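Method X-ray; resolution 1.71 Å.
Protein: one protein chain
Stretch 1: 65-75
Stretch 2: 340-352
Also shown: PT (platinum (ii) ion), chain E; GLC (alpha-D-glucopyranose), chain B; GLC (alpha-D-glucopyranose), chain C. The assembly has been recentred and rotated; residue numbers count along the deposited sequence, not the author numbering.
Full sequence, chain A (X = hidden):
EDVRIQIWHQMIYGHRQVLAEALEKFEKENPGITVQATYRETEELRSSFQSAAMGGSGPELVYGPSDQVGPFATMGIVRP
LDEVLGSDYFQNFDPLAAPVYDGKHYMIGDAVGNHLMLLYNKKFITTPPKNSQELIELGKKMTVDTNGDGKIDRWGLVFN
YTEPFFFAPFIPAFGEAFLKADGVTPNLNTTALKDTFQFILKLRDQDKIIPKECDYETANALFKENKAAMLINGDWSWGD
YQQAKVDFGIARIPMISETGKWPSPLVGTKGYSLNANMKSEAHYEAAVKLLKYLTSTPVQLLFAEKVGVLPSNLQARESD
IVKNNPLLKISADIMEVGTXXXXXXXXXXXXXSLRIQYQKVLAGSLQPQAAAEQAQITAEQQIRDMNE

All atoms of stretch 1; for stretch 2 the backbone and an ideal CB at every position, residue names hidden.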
# COMPACT_ATOMS: atom_id res chain seq x y z
N PRO A 65 0.53 4.67 5.53
CA PRO A 65 0.24 3.25 5.77
C PRO A 65 0.44 2.86 7.23
O PRO A 65 1.24 3.46 7.95
CB PRO A 65 1.26 2.51 4.89
CG PRO A 65 1.82 3.55 3.96
CD PRO A 65 1.67 4.88 4.62
N SER A 66 -0.29 1.83 7.65
CA SER A 66 -0.33 1.51 9.07
C SER A 66 1.01 1.05 9.64
O SER A 66 1.20 1.18 10.85
CB SER A 66 -1.40 0.45 9.34
OG SER A 66 -1.23 -0.64 8.49
N ASP A 67 1.95 0.54 8.82
CA ASP A 67 3.20 0.15 9.44
C ASP A 67 4.03 1.35 9.89
O ASP A 67 5.03 1.16 10.60
CB ASP A 67 4.03 -0.78 8.53
CG ASP A 67 4.37 -0.17 7.18
OD1 ASP A 67 5.50 -0.43 6.69
OD2 ASP A 67 3.50 0.49 6.58
N GLN A 68 3.63 2.58 9.58
CA GLN A 68 4.43 3.66 10.15
C GLN A 68 4.14 3.86 11.64
O GLN A 68 4.87 4.60 12.30
CB GLN A 68 4.27 4.95 9.34
CG GLN A 68 2.94 5.60 9.36
CD GLN A 68 2.79 6.67 8.28
OE1 GLN A 68 3.49 6.67 7.26
NE2 GLN A 68 1.88 7.59 8.50
N VAL A 69 3.16 3.14 12.20
CA VAL A 69 2.84 3.26 13.62
C VAL A 69 4.04 2.89 14.49
O VAL A 69 4.39 3.61 15.44
CB VAL A 69 1.62 2.39 13.97
CG1 VAL A 69 1.56 2.14 15.47
CG2 VAL A 69 0.34 3.06 13.49
N GLY A 70 4.67 1.76 14.20
CA GLY A 70 5.78 1.26 15.00
C GLY A 70 6.89 2.27 15.18
O GLY A 70 7.25 2.64 16.31
N PRO A 71 7.46 2.74 14.07
CA PRO A 71 8.52 3.76 14.18
C PRO A 71 8.05 5.05 14.81
O PRO A 71 8.74 5.61 15.67
CB PRO A 71 8.96 3.96 12.72
CG PRO A 71 8.60 2.67 12.03
CD PRO A 71 7.31 2.24 12.69
N PHE A 72 6.87 5.54 14.40
CA PHE A 72 6.39 6.81 14.95
C PHE A 72 6.15 6.70 16.44
O PHE A 72 6.52 7.60 17.21
CB PHE A 72 5.10 7.25 14.26
CG PHE A 72 5.26 7.75 12.84
CD1 PHE A 72 6.50 7.77 12.22
CD2 PHE A 72 4.15 8.20 12.13
CE1 PHE A 72 6.63 8.23 10.90
CE2 PHE A 72 4.26 8.67 10.82
CZ PHE A 72 5.51 8.68 10.20
N ALA A 73 5.53 5.60 16.88
CA ALA A 73 5.21 5.47 18.30
C ALA A 73 6.47 5.27 19.13
O ALA A 73 6.62 5.89 20.19
CB ALA A 73 4.23 4.32 18.51
N THR A 74 7.38 4.40 18.68
CA THR A 74 8.57 4.15 19.48
C THR A 74 9.49 5.35 19.57
O THR A 74 10.26 5.46 20.53
CB THR A 74 9.35 2.93 18.96
OG1 THR A 74 9.84 3.18 17.64
CG2 THR A 74 8.49 1.70 18.95
N MET A 75 9.44 6.26 18.59
CA MET A 75 10.20 7.51 18.66
C MET A 75 9.48 8.59 19.47
O MET A 75 10.03 9.69 19.64
CB MET A 75 10.47 8.05 17.25
CG MET A 75 11.30 7.13 16.36
SD MET A 75 13.06 7.22 16.68
CE MET A 75 13.72 6.31 15.27
N UNK A 340 -2.56 -9.68 7.59
CA UNK A 340 -2.60 -8.29 8.07
C UNK A 340 -1.22 -7.64 8.00
O UNK A 340 -0.20 -8.26 8.28
CB UNK A 340 -3.13 -8.24 9.51
N UNK A 341 -1.22 -6.35 7.65
CA UNK A 341 0.01 -5.58 7.63
C UNK A 341 0.63 -5.55 9.02
O UNK A 341 -0.04 -5.14 9.98
CB UNK A 341 -0.25 -4.16 7.13
N UNK A 342 1.88 -5.98 9.19
CA UNK A 342 2.53 -5.83 10.50
C UNK A 342 2.97 -4.39 10.70
O UNK A 342 3.28 -3.68 9.75
CB UNK A 342 3.73 -6.77 10.63
N UNK A 343 2.96 -3.94 11.96
CA UNK A 343 3.22 -2.53 12.25
C UNK A 343 4.35 -2.32 13.25
O UNK A 343 4.66 -1.17 13.57
CB UNK A 343 1.95 -1.87 12.78
N UNK A 344 4.97 -3.38 13.76
CA UNK A 344 6.06 -3.20 14.71
C UNK A 344 7.25 -2.52 14.02
O UNK A 344 7.40 -2.61 12.79
CB UNK A 344 6.48 -4.54 15.31
N UNK A 345 8.11 -1.82 14.77
CA UNK A 345 9.21 -1.09 14.12
C UNK A 345 10.19 -2.02 13.41
O UNK A 345 10.86 -1.59 12.47
CB UNK A 345 9.96 -0.25 15.15
N UNK A 346 10.25 -3.29 13.83
CA UNK A 346 11.13 -4.25 13.18
C UNK A 346 10.81 -4.39 11.70
O UNK A 346 11.70 -4.70 10.90
CB UNK A 346 11.03 -5.61 13.87
N UNK A 347 9.55 -4.16 11.31
CA UNK A 347 9.14 -4.32 9.91
C UNK A 347 9.86 -3.31 9.03
O UNK A 347 10.17 -3.58 7.87
CB UNK A 347 7.63 -4.16 9.77
N UNK A 348 10.16 -2.13 9.59
CA UNK A 348 10.89 -1.11 8.85
C UNK A 348 12.27 -1.62 8.43
O UNK A 348 12.70 -1.41 7.29
CB UNK A 348 11.03 0.16 9.69
N UNK A 349 12.97 -2.30 9.35
CA UNK A 349 14.26 -2.89 9.01
C UNK A 349 14.11 -3.94 7.92
O UNK A 349 14.98 -4.06 7.04
CB UNK A 349 14.91 -3.51 10.25
N UNK A 350 13.03 -4.72 7.97
CA UNK A 350 12.80 -5.75 6.95
C UNK A 350 12.62 -5.10 5.58
O UNK A 350 13.24 -5.51 4.60
CB UNK A 350 11.58 -6.60 7.30
N UNK A 351 11.75 -4.08 5.50
CA UNK A 351 11.54 -3.42 4.21
C UNK A 351 12.84 -2.84 3.67
O UNK A 351 13.14 -2.95 2.48
CB UNK A 351 10.49 -2.32 4.34
N UNK A 352 13.59 -2.13 4.53
CA UNK A 352 14.79 -1.46 4.05
C UNK A 352 15.85 -2.45 3.59
O UNK A 352 16.52 -2.23 2.58
CB UNK A 352 15.36 -0.56 5.15
PT PT E . 13.58 9.40 16.14
C1 GLC B . 4.68 -0.29 1.96
C2 GLC B . 4.91 0.14 3.41
C3 GLC B . 6.18 0.99 3.49
C4 GLC B . 7.36 0.21 2.93
C5 GLC B . 7.06 -0.24 1.50
C6 GLC B . 8.14 -1.20 1.01
O2 GLC B . 3.77 0.87 3.92
O3 GLC B . 6.46 1.33 4.87
O4 GLC B . 8.52 1.05 2.95
O5 GLC B . 5.83 -0.99 1.49
O6 GLC B . 8.05 -1.44 -0.41
C1 GLC C . 1.49 1.91 -1.56
C2 GLC C . 1.05 1.42 -0.19
C3 GLC C . 2.16 1.47 0.84
C4 GLC C . 3.38 0.75 0.27
C5 GLC C . 3.76 1.39 -1.06
C6 GLC C . 4.98 0.69 -1.68
O2 GLC C . -0.07 2.22 0.23
O3 GLC C . 1.72 0.82 2.04
O4 GLC C . 4.47 0.87 1.16
O5 GLC C . 2.67 1.23 -1.97
O6 GLC C . 5.55 1.52 -2.72

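Position 340 has phi/psi of -67/142 and an ideal CB with nothing of stretch 1 within 5.5 Å, so stretch 1 sets no preference; the phi merely allows proline, and the residue is Pro-340.

At 341 the CB points toward stretch 1, 3.9 Å from Ser-66 OG, with the Asp-67 carboxylate and a glucose beyond. A long side chain, flexible or polar, could reach them. It is Met-341: its CG lies 3.6 Å from Ser-66 OG, and its CE reaches 3.3 Å from Asp-67 OD2. Met-341 CE is also 3.5 Å from GLC (chain B) O2.

At 342 the CB points away, and many residues would fit phi/psi of -77/149. Pro-342 contributes through its backbone: its O sits 3.2 Å from Asp-67 CB and has no polar partner in the model.

The CB of 343 points sideways, 3.7 Å from Ser-66 O and 4.4 Å from Val-69 CB. A compact apolar side chain suits this space. Val-343 (chi1 m) places CG1 3.3 Å from Ser-66 O. Its O approaches Gly-70 N to 3.0 Å; an ideal CB on Gly-70 would lie 2.2 Å from that same O, a clash that the glycine avoids.

Position 344 points away, leaving small or polar residues equally plausible. In Thr-344 the backbone O accepts from water 1 at 2.8 Å, and that water also donates to Asp-67 O at 2.8 Å.

At 345 the CB points sideways, 4.0 Å from both Gly-70 C and Pro-71 N. A small apolar group fits, and phi of -64 permits proline. Pro-345 packs CG 3.8 Å from Thr-74 CG2.

Position 346 points away and is unconstrained here; it is Glu-346. Position 347 points toward Asp-67, its ideal CB 5.1 Å from Asp-67 CB, so a modest apolar residue suffices: Val-347.

At 348 the CB points toward Pro-71 CG, 4.2 Å away, with a carboxylate and sugar hydroxyls farther along. A long donor would suit. Arg-348 donates from NH2 to glucose O4 (2.9 Å) and from NH1 to glucose O3 (3.1 Å), both of chain B.

Positions 349 and 350 are out of reach: Ala-349 and Val-350.

The CB of 351 points toward stretch 1 with the sugar nearby, favouring a large, preferably aromatic, side chain. Trp-351 lays one ring face against glucose C4, while NE1 makes a weak hydrogen bond to Asp-67 OD1 (3.0 Å, 129°).

Position 352, also out of reach, is Asp-352, whose OD1 forms a salt bridge with Arg-348 NH2 at 2.8 Å.

Stretch 2 (340-352) PMPVTPEVRAVWD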
# COMPACT_ATOMS: atom_id res chain seq x y z
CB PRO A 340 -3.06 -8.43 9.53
CG PRO A 340 -3.67 -9.78 9.62
CD PRO A 340 -2.95 -10.64 8.63
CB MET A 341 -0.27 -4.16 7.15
CG MET A 341 0.94 -3.23 7.16
SD MET A 341 2.08 -3.69 5.82
CE MET A 341 2.24 -2.13 4.95
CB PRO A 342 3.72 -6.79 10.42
CG PRO A 342 4.07 -6.86 8.97
CD PRO A 342 2.74 -6.68 8.21
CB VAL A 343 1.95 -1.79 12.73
CG1 VAL A 343 0.80 -1.95 11.72
CG2 VAL A 343 1.53 -2.26 14.14
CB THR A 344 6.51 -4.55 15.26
OG1 THR A 344 6.92 -5.38 14.18
CG2 THR A 344 5.38 -5.22 16.01
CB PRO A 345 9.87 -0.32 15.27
CG PRO A 345 9.43 -1.02 16.51
CD PRO A 345 8.07 -1.58 16.23
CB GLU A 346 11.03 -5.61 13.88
CG GLU A 346 11.73 -5.68 15.24
CD GLU A 346 10.91 -5.12 16.42
OE1 GLU A 346 9.80 -4.60 16.22
OE2 GLU A 346 11.41 -5.22 17.56
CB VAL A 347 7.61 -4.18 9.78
CG1 VAL A 347 7.18 -4.21 8.32
CG2 VAL A 347 6.93 -5.28 10.55
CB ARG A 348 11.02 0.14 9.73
CG ARG A 348 11.91 1.22 9.17
CD ARG A 348 11.15 2.04 8.14
NE ARG A 348 11.44 1.63 6.77
CZ ARG A 348 10.51 1.36 5.86
NH1 ARG A 348 9.22 1.44 6.18
NH2 ARG A 348 10.86 1.05 4.62
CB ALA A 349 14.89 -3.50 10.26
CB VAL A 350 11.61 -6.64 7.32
CG1 VAL A 350 11.25 -7.54 6.14
CG2 VAL A 350 11.93 -7.50 8.54
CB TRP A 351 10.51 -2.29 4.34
CG TRP A 351 9.10 -2.68 4.59
CD1 TRP A 351 8.27 -2.12 5.52
CD2 TRP A 351 8.32 -3.67 3.90
NE1 TRP A 351 7.02 -2.70 5.45
CE2 TRP A 351 7.03 -3.66 4.46
CE3 TRP A 351 8.58 -4.57 2.85
CZ2 TRP A 351 6.01 -4.50 4.03
CZ3 TRP A 351 7.56 -5.41 2.42
CH2 TRP A 351 6.29 -5.37 3.01
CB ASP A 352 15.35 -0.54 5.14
CG ASP A 352 14.44 0.67 5.39
OD1 ASP A 352 13.67 1.04 4.48
OD2 ASP A 352 14.52 1.26 6.48
O HOH W 1 7.17 -0.54 10.93
O HOH W 2 7.16 2.97 8.53
O HOH W 3 12.28 9.44 14.45
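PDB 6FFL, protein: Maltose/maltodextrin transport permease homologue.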